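Local coordinates for cytochrome P450 monooxygenase (Rhodococcus sp. ECU0066, PDB 6KBH), which probably oxidises organic substrates at a cysteine-ligated heme, passing electrons through its own FMN and [2Fe-2S] domains as a self-sufficient cytochrome P450, at residues 752-757 with 773-778; 661-666 with 683-688; 333-338 with 350-355. All coordinates share one frame; numbering follows the deposited sequence.

Contact 1. Residues 752-757 with 773-778; sequences VDHRDL and CCSRAC. With FES (Fe2/s2 (inorganic) cluster), chain D.
D753 and R776 form an antiparallel hydrogen-bonded pair, their CA atoms 4.7 Å apart, and V752 faces A777 as the neighbouring non-hydrogen-bonded pair. Taken end to end, the touching parts run 153° apart. The pairing rests on the bond from R776 N to D753 O, which measures 3.0 Å; D753 N also lies close to R776 O, but that separation is doubtfully short. Past D753 the regular pairing stops, and a side chain takes over from the backbone: R755 N donates to S775 OG over 3.1 Å in a nearly straight bond (164°). The serine torsion explains this, for OG lies anti to its own carbonyl carbon (chi1 -68°), which carries it across to the loop and also brings it to H754 CA. An alanine in place of S775 would probably leave R755 N without this acceptor and the turn at 754-755 freer to shift.

The two-stranded sheet of 749-753 with 776-777 belongs to the ferredoxin-like [2Fe-2S] domain, and the second segment starts at a cluster ligand: C773 SG binds an iron at 2.3 Å, and C743 is the other cysteine on that same iron. The next residue, C774, turns its SG to the opposite segment, 3.6 Å from R755 O. D756 accepts a hydrogen bond from L759 N through OD2. On the D753 and R776 face, the two CB atoms lie 4.1 Å apart. R755 runs extended from CG to NE, passing C774 O with its CD, and its NH2 reaches D753 OD2 at 2.7 Å in a salt bridge; its NH1 makes a second one with E698. V752 CG2 sits over one face of the H754 ring.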
# COMPACT_ATOMS: atom_id res chain seq x y z
N VAL A 752 20.89 -13.60 -7.24
CA VAL A 752 20.77 -12.16 -7.14
C VAL A 752 22.15 -11.53 -6.99
O VAL A 752 23.08 -12.13 -6.43
CB VAL A 752 19.86 -11.77 -5.95
CG1 VAL A 752 18.62 -12.62 -5.95
CG2 VAL A 752 20.58 -12.00 -4.68
N ASP A 753 22.29 -10.32 -7.54
CA ASP A 753 23.49 -9.50 -7.34
C ASP A 753 23.26 -8.67 -6.08
O ASP A 753 22.82 -7.52 -6.13
CB ASP A 753 23.76 -8.64 -8.57
CG ASP A 753 25.18 -8.14 -8.63
OD1 ASP A 753 25.99 -8.51 -7.74
OD2 ASP A 753 25.50 -7.37 -9.56
N HIS A 754 23.54 -9.29 -4.93
CA HIS A 754 23.33 -8.64 -3.64
C HIS A 754 24.16 -7.38 -3.51
O HIS A 754 25.38 -7.40 -3.74
CB HIS A 754 23.69 -9.61 -2.51
CG HIS A 754 22.60 -10.57 -2.15
ND1 HIS A 754 21.36 -10.16 -1.71
CD2 HIS A 754 22.58 -11.92 -2.13
CE1 HIS A 754 20.62 -11.22 -1.45
NE2 HIS A 754 21.34 -12.31 -1.69
N ARG A 755 23.51 -6.27 -3.13
CA ARG A 755 24.22 -5.01 -2.89
C ARG A 755 23.69 -4.24 -1.70
O ARG A 755 23.94 -3.03 -1.59
CB ARG A 755 24.17 -4.13 -4.11
CG ARG A 755 24.93 -4.72 -5.23
CD ARG A 755 24.93 -3.86 -6.41
NE ARG A 755 25.64 -4.56 -7.46
CZ ARG A 755 25.73 -4.10 -8.69
NH1 ARG A 755 25.14 -2.95 -8.98
NH2 ARG A 755 26.38 -4.78 -9.62
N ASP A 756 22.96 -4.89 -0.81
CA ASP A 756 22.52 -4.26 0.42
C ASP A 756 23.60 -4.43 1.49
O ASP A 756 24.63 -5.07 1.28
CB ASP A 756 21.21 -4.87 0.89
CG ASP A 756 21.30 -6.37 1.01
OD1 ASP A 756 21.92 -7.00 0.13
OD2 ASP A 756 20.77 -6.92 2.00
N LEU A 757 23.34 -3.85 2.66
CA LEU A 757 24.18 -4.06 3.82
C LEU A 757 23.40 -4.67 4.99
O LEU A 757 23.93 -4.75 6.10
CB LEU A 757 24.84 -2.75 4.25
CG LEU A 757 25.24 -1.72 3.17
CD1 LEU A 757 25.97 -0.55 3.81
CD2 LEU A 757 26.10 -2.33 2.06
N CYS A 773 15.66 -2.13 -3.85
CA CYS A 773 16.13 -0.83 -4.30
C CYS A 773 17.54 -0.85 -4.88
O CYS A 773 17.86 -0.01 -5.73
CB CYS A 773 16.09 0.17 -3.14
SG CYS A 773 17.23 -0.22 -1.80
N CYS A 774 18.40 -1.78 -4.46
CA CYS A 774 19.80 -1.73 -4.88
C CYS A 774 20.30 -3.05 -5.45
O CYS A 774 21.17 -3.06 -6.32
CB CYS A 774 20.68 -1.29 -3.70
SG CYS A 774 20.52 -2.30 -2.22
N SER A 775 19.78 -4.18 -4.96
CA SER A 775 20.21 -5.47 -5.47
C SER A 775 19.67 -5.70 -6.88
O SER A 775 18.69 -5.09 -7.31
CB SER A 775 19.76 -6.60 -4.54
OG SER A 775 20.43 -6.53 -3.30
N ARG A 776 20.33 -6.60 -7.62
CA ARG A 776 19.94 -6.88 -9.00
C ARG A 776 20.07 -8.36 -9.30
O ARG A 776 20.31 -9.20 -8.42
CB ARG A 776 20.81 -6.17 -10.05
CG ARG A 776 20.89 -4.69 -10.02
CD ARG A 776 21.59 -4.29 -11.30
NE ARG A 776 20.69 -3.59 -12.21
CZ ARG A 776 20.31 -2.33 -12.03
NH1 ARG A 776 20.77 -1.65 -10.99
NH2 ARG A 776 19.49 -1.75 -12.89
N ALA A 777 19.93 -8.64 -10.59
CA ALA A 777 20.26 -9.93 -11.19
C ALA A 777 21.74 -10.00 -11.52
O ALA A 777 22.30 -9.08 -12.13
CB ALA A 777 19.47 -10.12 -12.48
N CYS A 778 22.36 -11.11 -11.14
CA CYS A 778 23.48 -11.63 -11.92
C CYS A 778 22.85 -12.60 -12.91
O CYS A 778 22.50 -13.72 -12.57
CB CYS A 778 24.52 -12.30 -11.02
SG CYS A 778 23.82 -13.33 -9.72
FE1 FES D . 15.92 0.55 2.73
FE2 FES D . 15.95 -0.75 0.04
S1 FES D . 14.82 0.81 0.93
S2 FES D . 17.04 -1.02 1.84

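Contact 2. Residues 661-666 with 683-688; sequences GPERLL and VEHFSS. With FMN (flavin mononucleotide), chain B.
E663 and H685 join the first turn of helix 663-672 to the end of strand 681-685, within a parallel beta-alpha-beta unit of the NAD_Ferredoxin-type domain. Strand 655-661 leads into this helix, and P662 occupies its N-cap position. The polar link is short but bent: H685 ND1 donates to E663 OE1 at 2.8 Å with an N-H...O angle of 139°, and OE1 accepts through its syn lone pair. A weak second bond from the same nitrogen goes to OE2 at 3.3 Å. Carboxylate and ring are nearly coplanar, 26° apart, although the acceptor OE1 is tilted from the imidazole plane. A bend at chi2 (-59°) in E663 curls the carboxylate back to the histidine, and two contacts to ND1 should limit rotation of the ring.

The close apolar packing is at L666, which is buried and points toward the strand. Its CD2 meets V683 CG1 at 3.6 Å as the two side chains slide past each other in opposite directions, while CD1 approaches H685 ND1 at 3.6 Å. S659 of strand 655-661 touches both L666 and V683. The side toward S687 is looser and more exposed: S687 CB is 4.1 Å from E663 OE2, and the nearby S687 O is another acceptor, not a bond. On either side of H685 in sequence lie the FMN-binding E684 and F686. E684 points away from the helix and brings OE2 to flavin O4 at 3.1 Å. F686 lays one ring face over the isoalloxazine, with CE2 3.2 Å from C5A and flavin N5 offset toward the rim of the phenyl ring.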
# COMPACT_ATOMS: atom_id res chain seq x y z
N GLY A 661 30.15 2.26 14.30
CA GLY A 661 30.58 3.64 14.34
C GLY A 661 30.73 4.23 12.95
O GLY A 661 30.08 3.79 11.99
N PRO A 662 31.57 5.25 12.82
CA PRO A 662 31.82 5.83 11.50
C PRO A 662 32.48 4.81 10.58
O PRO A 662 33.18 3.90 11.03
CB PRO A 662 32.76 7.01 11.80
CG PRO A 662 32.62 7.26 13.27
CD PRO A 662 32.35 5.92 13.88
N GLU A 663 32.24 4.98 9.28
CA GLU A 663 32.75 4.01 8.32
C GLU A 663 34.27 3.91 8.36
O GLU A 663 34.82 2.83 8.10
CB GLU A 663 32.27 4.37 6.91
CG GLU A 663 30.76 4.38 6.75
CD GLU A 663 30.12 3.04 7.08
OE1 GLU A 663 30.70 2.00 6.73
OE2 GLU A 663 29.04 3.04 7.71
N ARG A 664 34.96 5.00 8.70
CA ARG A 664 36.42 5.00 8.64
C ARG A 664 37.03 3.99 9.60
O ARG A 664 38.02 3.34 9.28
CB ARG A 664 36.95 6.40 8.91
CG ARG A 664 36.91 7.29 7.68
CD ARG A 664 37.85 8.46 7.80
NE ARG A 664 37.42 9.39 8.85
CZ ARG A 664 38.02 10.54 9.11
NH1 ARG A 664 39.07 10.92 8.39
NH2 ARG A 664 37.56 11.32 10.08
N LEU A 665 36.45 3.85 10.80
CA LEU A 665 36.93 2.86 11.74
C LEU A 665 36.41 1.47 11.43
O LEU A 665 37.14 0.48 11.57
CB LEU A 665 36.58 3.29 13.19
CG LEU A 665 37.47 4.41 13.69
CD1 LEU A 665 38.94 4.23 13.24
CD2 LEU A 665 36.94 5.81 13.36
N LEU A 666 35.15 1.37 11.03
CA LEU A 666 34.63 0.10 10.53
C LEU A 666 35.48 -0.44 9.38
O LEU A 666 35.80 -1.64 9.35
CB LEU A 666 33.17 0.26 10.08
CG LEU A 666 32.08 0.59 11.12
CD1 LEU A 666 30.71 0.72 10.46
CD2 LEU A 666 32.05 -0.47 12.22
N VAL A 683 29.48 -6.02 12.02
CA VAL A 683 29.42 -4.56 11.97
C VAL A 683 27.98 -4.14 11.72
O VAL A 683 27.20 -4.88 11.11
CB VAL A 683 30.34 -3.98 10.88
CG1 VAL A 683 31.77 -3.92 11.37
CG2 VAL A 683 30.24 -4.83 9.63
N GLU A 684 27.63 -2.96 12.21
CA GLU A 684 26.39 -2.30 11.84
C GLU A 684 26.73 -0.91 11.32
O GLU A 684 27.38 -0.11 12.01
CB GLU A 684 25.41 -2.21 13.02
CG GLU A 684 24.30 -1.18 12.81
CD GLU A 684 22.97 -1.61 13.42
OE1 GLU A 684 22.32 -2.52 12.87
OE2 GLU A 684 22.57 -1.02 14.45
N HIS A 685 26.30 -0.62 10.09
CA HIS A 685 26.55 0.67 9.48
C HIS A 685 25.41 1.63 9.80
O HIS A 685 24.23 1.25 9.78
CB HIS A 685 26.69 0.52 7.96
CG HIS A 685 27.70 -0.49 7.54
ND1 HIS A 685 29.05 -0.20 7.42
CD2 HIS A 685 27.57 -1.79 7.19
CE1 HIS A 685 29.70 -1.28 7.03
NE2 HIS A 685 28.83 -2.26 6.88
N PHE A 686 25.77 2.87 10.11
CA PHE A 686 24.80 3.95 10.27
C PHE A 686 24.72 4.83 9.02
O PHE A 686 23.87 5.73 8.96
CB PHE A 686 25.16 4.81 11.48
CG PHE A 686 24.87 4.16 12.80
CD1 PHE A 686 24.60 2.80 12.88
CD2 PHE A 686 24.86 4.90 13.97
CE1 PHE A 686 24.33 2.20 14.10
CE2 PHE A 686 24.60 4.30 15.19
CZ PHE A 686 24.33 2.96 15.25
N SER A 687 25.58 4.59 8.04
CA SER A 687 25.62 5.30 6.78
C SER A 687 25.74 4.27 5.67
O SER A 687 26.04 3.10 5.92
CB SER A 687 26.78 6.30 6.72
OG SER A 687 26.87 7.05 7.92
N SER A 688 25.48 4.72 4.47
CA SER A 688 25.56 3.87 3.35
C SER A 688 26.58 4.30 2.34
O SER A 688 26.81 5.46 2.10
CB SER A 688 24.22 3.76 2.65
OG SER A 688 24.37 3.03 1.44
N1 FMN B . 21.15 4.05 10.83
C2 FMN B . 20.85 2.80 10.46
O2 FMN B . 20.75 2.52 9.22
N3 FMN B . 20.66 1.82 11.36
C4 FMN B . 20.76 2.10 12.67
O4 FMN B . 20.57 1.13 13.60
C4A FMN B . 21.07 3.40 13.08
N5 FMN B . 21.17 3.67 14.39
C5A FMN B . 21.46 4.92 14.77
C6 FMN B . 21.56 5.16 16.13
C7 FMN B . 21.86 6.43 16.57
C7M FMN B . 21.93 6.56 18.11
C8 FMN B . 22.07 7.48 15.67
C8M FMN B . 22.40 8.89 16.11
C9 FMN B . 21.99 7.22 14.30
C9A FMN B . 21.67 5.94 13.84
N10 FMN B . 21.58 5.67 12.52
C10 FMN B . 21.27 4.40 12.13
C1' FMN B . 21.76 6.72 11.48
C2' FMN B . 20.48 7.48 11.20
O2' FMN B . 19.51 6.73 10.59
C3' FMN B . 20.74 8.70 10.35
O3' FMN B . 21.38 8.42 9.14
C4' FMN B . 21.53 9.76 11.14
O4' FMN B . 21.16 10.06 12.43
C5' FMN B . 21.46 11.16 10.45
O5' FMN B . 20.17 11.56 9.91
P FMN B . 20.14 12.75 8.89
O1P FMN B . 18.91 12.66 8.03
O2P FMN B . 20.10 14.07 9.60
O3P FMN B . 21.38 12.67 8.06

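Contact 3. Residues 333-338 with 350-355; sequences RRLVTA and GAKLLI. With HEM (protoporphyrin IX containing Fe), chain C.
The heme propionate site of the P450 domain receives R334 from one of two antiparallel strands, 333-336 and 352-355, in which R334 pairs with L353. The strand axes approach to 4.6 Å and their directions differ by 148°. R334 and L353 exchange backbone bonds: L353 N reaches R334 O at 2.7 Å, and R334 N returns to L353 O. Toward the loop end, V336 N bonds to A351 O at 2.8 Å and G350 N to V336 O at 2.9 Å, so the pairing continues past the regular strand into a glycine. The backbone angles of G350 would jam a CB against the preceding carbonyl oxygen, which calls for glycine here.

These are inner strands of a mixed five-stranded sheet, flanked by strand 76-78 beside 352-355 and strand 94-95 beside 332-336. On the face carrying R334 and L353, V336 CG2 meets L353 CG at 3.6 Å, and F94 packs on V336, L353 and R334. R334 CG lies 4.1 Å from I355 CD1, and the bend that follows at chi2 (-70°) leads the guanidinium away from the partner strand. Its NH2 donates to heme O1A, which lies at the edge of the guanidinium near its plane; the modelled separation is very short and its length doubtful, though R334 is a heme-binding residue in the crystal. NH1 donates to R333 O. With both terminal nitrogens engaged, rotation of the group should be restrained; R137, H133 and H391 also hydrogen-bond to the heme. Across the sheet, R333 CG meets L354 CD1 at 3.9 Å, and the R333 guanidinium hydrogen-bonds to E101 O, A99 O and Y75 OH. L335 CD1 bends over G350 O, at 3.4 Å, and K352 forms a salt bridge with E101.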
# COMPACT_ATOMS: atom_id res chain seq x y z
N ARG A 333 -16.02 -10.42 -13.36
CA ARG A 333 -16.42 -11.38 -14.38
C ARG A 333 -15.26 -11.71 -15.32
O ARG A 333 -14.48 -10.83 -15.69
CB ARG A 333 -17.61 -10.84 -15.19
CG ARG A 333 -18.86 -10.65 -14.34
CD ARG A 333 -20.02 -10.14 -15.15
NE ARG A 333 -19.83 -8.78 -15.63
CZ ARG A 333 -20.59 -8.21 -16.55
NH1 ARG A 333 -21.59 -8.89 -17.09
NH2 ARG A 333 -20.34 -6.97 -16.94
N ARG A 334 -15.18 -12.98 -15.69
CA ARG A 334 -14.22 -13.47 -16.67
C ARG A 334 -14.90 -14.49 -17.57
O ARG A 334 -15.87 -15.13 -17.18
CB ARG A 334 -12.99 -14.10 -15.99
CG ARG A 334 -12.03 -13.09 -15.36
CD ARG A 334 -11.30 -12.30 -16.44
NE ARG A 334 -10.31 -11.38 -15.87
CZ ARG A 334 -10.55 -10.11 -15.56
NH1 ARG A 334 -11.76 -9.60 -15.75
NH2 ARG A 334 -9.59 -9.36 -15.05
N LEU A 335 -14.39 -14.61 -18.79
CA LEU A 335 -14.92 -15.53 -19.78
C LEU A 335 -13.93 -16.67 -19.98
O LEU A 335 -12.80 -16.45 -20.41
CB LEU A 335 -15.18 -14.81 -21.11
CG LEU A 335 -15.55 -15.66 -22.33
CD1 LEU A 335 -16.85 -16.42 -22.09
CD2 LEU A 335 -15.65 -14.79 -23.57
N VAL A 336 -14.36 -17.89 -19.64
CA VAL A 336 -13.48 -19.05 -19.77
C VAL A 336 -13.25 -19.33 -21.25
O VAL A 336 -14.19 -19.37 -22.05
CB VAL A 336 -14.09 -20.27 -19.06
CG1 VAL A 336 -13.12 -21.43 -19.08
CG2 VAL A 336 -14.48 -19.91 -17.63
N THR A 337 -11.98 -19.52 -21.62
CA THR A 337 -11.60 -19.68 -23.02
C THR A 337 -11.32 -21.13 -23.41
O THR A 337 -11.21 -21.41 -24.61
CB THR A 337 -10.36 -18.83 -23.34
OG1 THR A 337 -9.21 -19.41 -22.71
CG2 THR A 337 -10.55 -17.40 -22.83
N ALA A 338 -11.20 -22.04 -22.45
CA ALA A 338 -10.95 -23.44 -22.76
C ALA A 338 -11.48 -24.29 -21.61
O ALA A 338 -11.63 -23.81 -20.48
CB ALA A 338 -9.46 -23.71 -23.00
N GLY A 350 -16.32 -21.14 -22.94
CA GLY A 350 -17.47 -20.29 -23.11
C GLY A 350 -18.20 -19.96 -21.83
O GLY A 350 -19.01 -19.02 -21.82
N ALA A 351 -17.95 -20.70 -20.76
CA ALA A 351 -18.57 -20.40 -19.48
C ALA A 351 -18.15 -19.01 -19.00
O ALA A 351 -17.02 -18.57 -19.23
CB ALA A 351 -18.18 -21.45 -18.43
N LYS A 352 -19.07 -18.34 -18.33
CA LYS A 352 -18.85 -17.00 -17.80
C LYS A 352 -18.70 -17.11 -16.29
O LYS A 352 -19.50 -17.78 -15.63
CB LYS A 352 -20.00 -16.07 -18.16
CG LYS A 352 -20.20 -15.88 -19.66
CD LYS A 352 -21.35 -14.93 -19.96
CE LYS A 352 -21.55 -14.74 -21.45
NZ LYS A 352 -22.66 -13.79 -21.74
N LEU A 353 -17.67 -16.47 -15.75
CA LEU A 353 -17.35 -16.58 -14.33
C LEU A 353 -17.84 -15.35 -13.57
O LEU A 353 -17.68 -14.22 -14.03
CB LEU A 353 -15.84 -16.74 -14.13
CG LEU A 353 -15.26 -18.09 -14.58
CD1 LEU A 353 -13.82 -18.25 -14.08
CD2 LEU A 353 -16.13 -19.24 -14.11
N LEU A 354 -18.44 -15.59 -12.41
CA LEU A 354 -18.71 -14.55 -11.43
C LEU A 354 -17.77 -14.80 -10.26
O LEU A 354 -18.04 -15.66 -9.41
CB LEU A 354 -20.17 -14.56 -10.99
CG LEU A 354 -20.51 -13.32 -10.15
CD1 LEU A 354 -20.37 -12.07 -11.00
CD2 LEU A 354 -21.90 -13.42 -9.55
N ILE A 355 -16.68 -14.04 -10.20
CA ILE A 355 -15.66 -14.22 -9.18
C ILE A 355 -15.92 -13.18 -8.09
O ILE A 355 -15.76 -11.97 -8.29
CB ILE A 355 -14.25 -14.12 -9.77
CG1 ILE A 355 -14.02 -12.80 -10.51
CG2 ILE A 355 -14.03 -15.27 -10.75
CD1 ILE A 355 -12.78 -12.79 -11.38
CHA HEM C . -9.82 -2.04 -13.77
CHB HEM C . -11.92 -1.79 -9.19
CHC HEM C . -11.13 3.44 -9.05
CHD HEM C . -9.04 3.15 -13.59
C1A HEM C . -10.45 -2.17 -12.45
C2A HEM C . -10.82 -3.56 -12.17
C3A HEM C . -11.40 -3.50 -10.90
C4A HEM C . -11.33 -2.06 -10.53
CMA HEM C . -11.97 -4.63 -10.10
CAA HEM C . -10.62 -4.79 -13.00
CBA HEM C . -9.51 -5.69 -12.54
CGA HEM C . -9.06 -6.81 -13.41
O1A HEM C . -9.93 -7.03 -14.29
O2A HEM C . -7.93 -7.22 -13.02
C1B HEM C . -11.93 -0.37 -8.71
C2B HEM C . -12.48 0.09 -7.35
C3B HEM C . -12.22 1.73 -7.32
C4B HEM C . -11.56 2.06 -8.64
CMB HEM C . -13.11 -0.75 -6.30
CAB HEM C . -12.58 2.69 -6.23
CBB HEM C . -12.13 2.38 -4.85
C1C HEM C . -10.48 3.52 -10.40
C2C HEM C . -10.13 4.89 -10.67
C3C HEM C . -9.55 4.84 -11.92
C4C HEM C . -9.62 3.43 -12.27
CMC HEM C . -10.33 6.09 -9.81
CAC HEM C . -8.98 5.99 -12.69
CBC HEM C . -9.68 6.52 -13.89
C1D HEM C . -9.16 1.71 -13.85
C2D HEM C . -8.59 1.33 -15.18
C3D HEM C . -8.83 -0.30 -15.25
C4D HEM C . -9.50 -0.61 -13.94
CMD HEM C . -7.97 2.23 -16.19
CAD HEM C . -8.45 -1.23 -16.35
CBD HEM C . -7.01 -1.61 -16.40
CGD HEM C . -6.66 -2.83 -17.18
O1D HEM C . -7.71 -3.49 -17.35
O2D HEM C . -5.43 -2.85 -17.44
NA HEM C . -10.76 -1.23 -11.47
NB HEM C . -11.31 0.78 -9.45
NC HEM C . -10.18 2.60 -11.37
ND HEM C . -9.71 0.59 -12.97
FE HEM C . -10.66 0.71 -11.24

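In the fold
From the N terminus the chain meets contact 3 first: 333-338 and 350-355 close a short loop containing strands 340-342 and 345-347 in the P450 domain. Contact 2 follows, closing a loop that holds the remainder of helix 663-672 and the start of strand 681-685. Contact 1 comes last, its loop including helix 761-766 and strand 769-771. The three closures run in series, none enclosing or crossing another. Contacts 1 and 2, with centres 20 Å apart, meet where L757 CD1 lies 3.9 Å from H685 CD2, tying the [2Fe-2S] domain to the flavin side. Contact 3 is remote, its centre about 41 Å from that of contact 1 and 57 Å from that of contact 2.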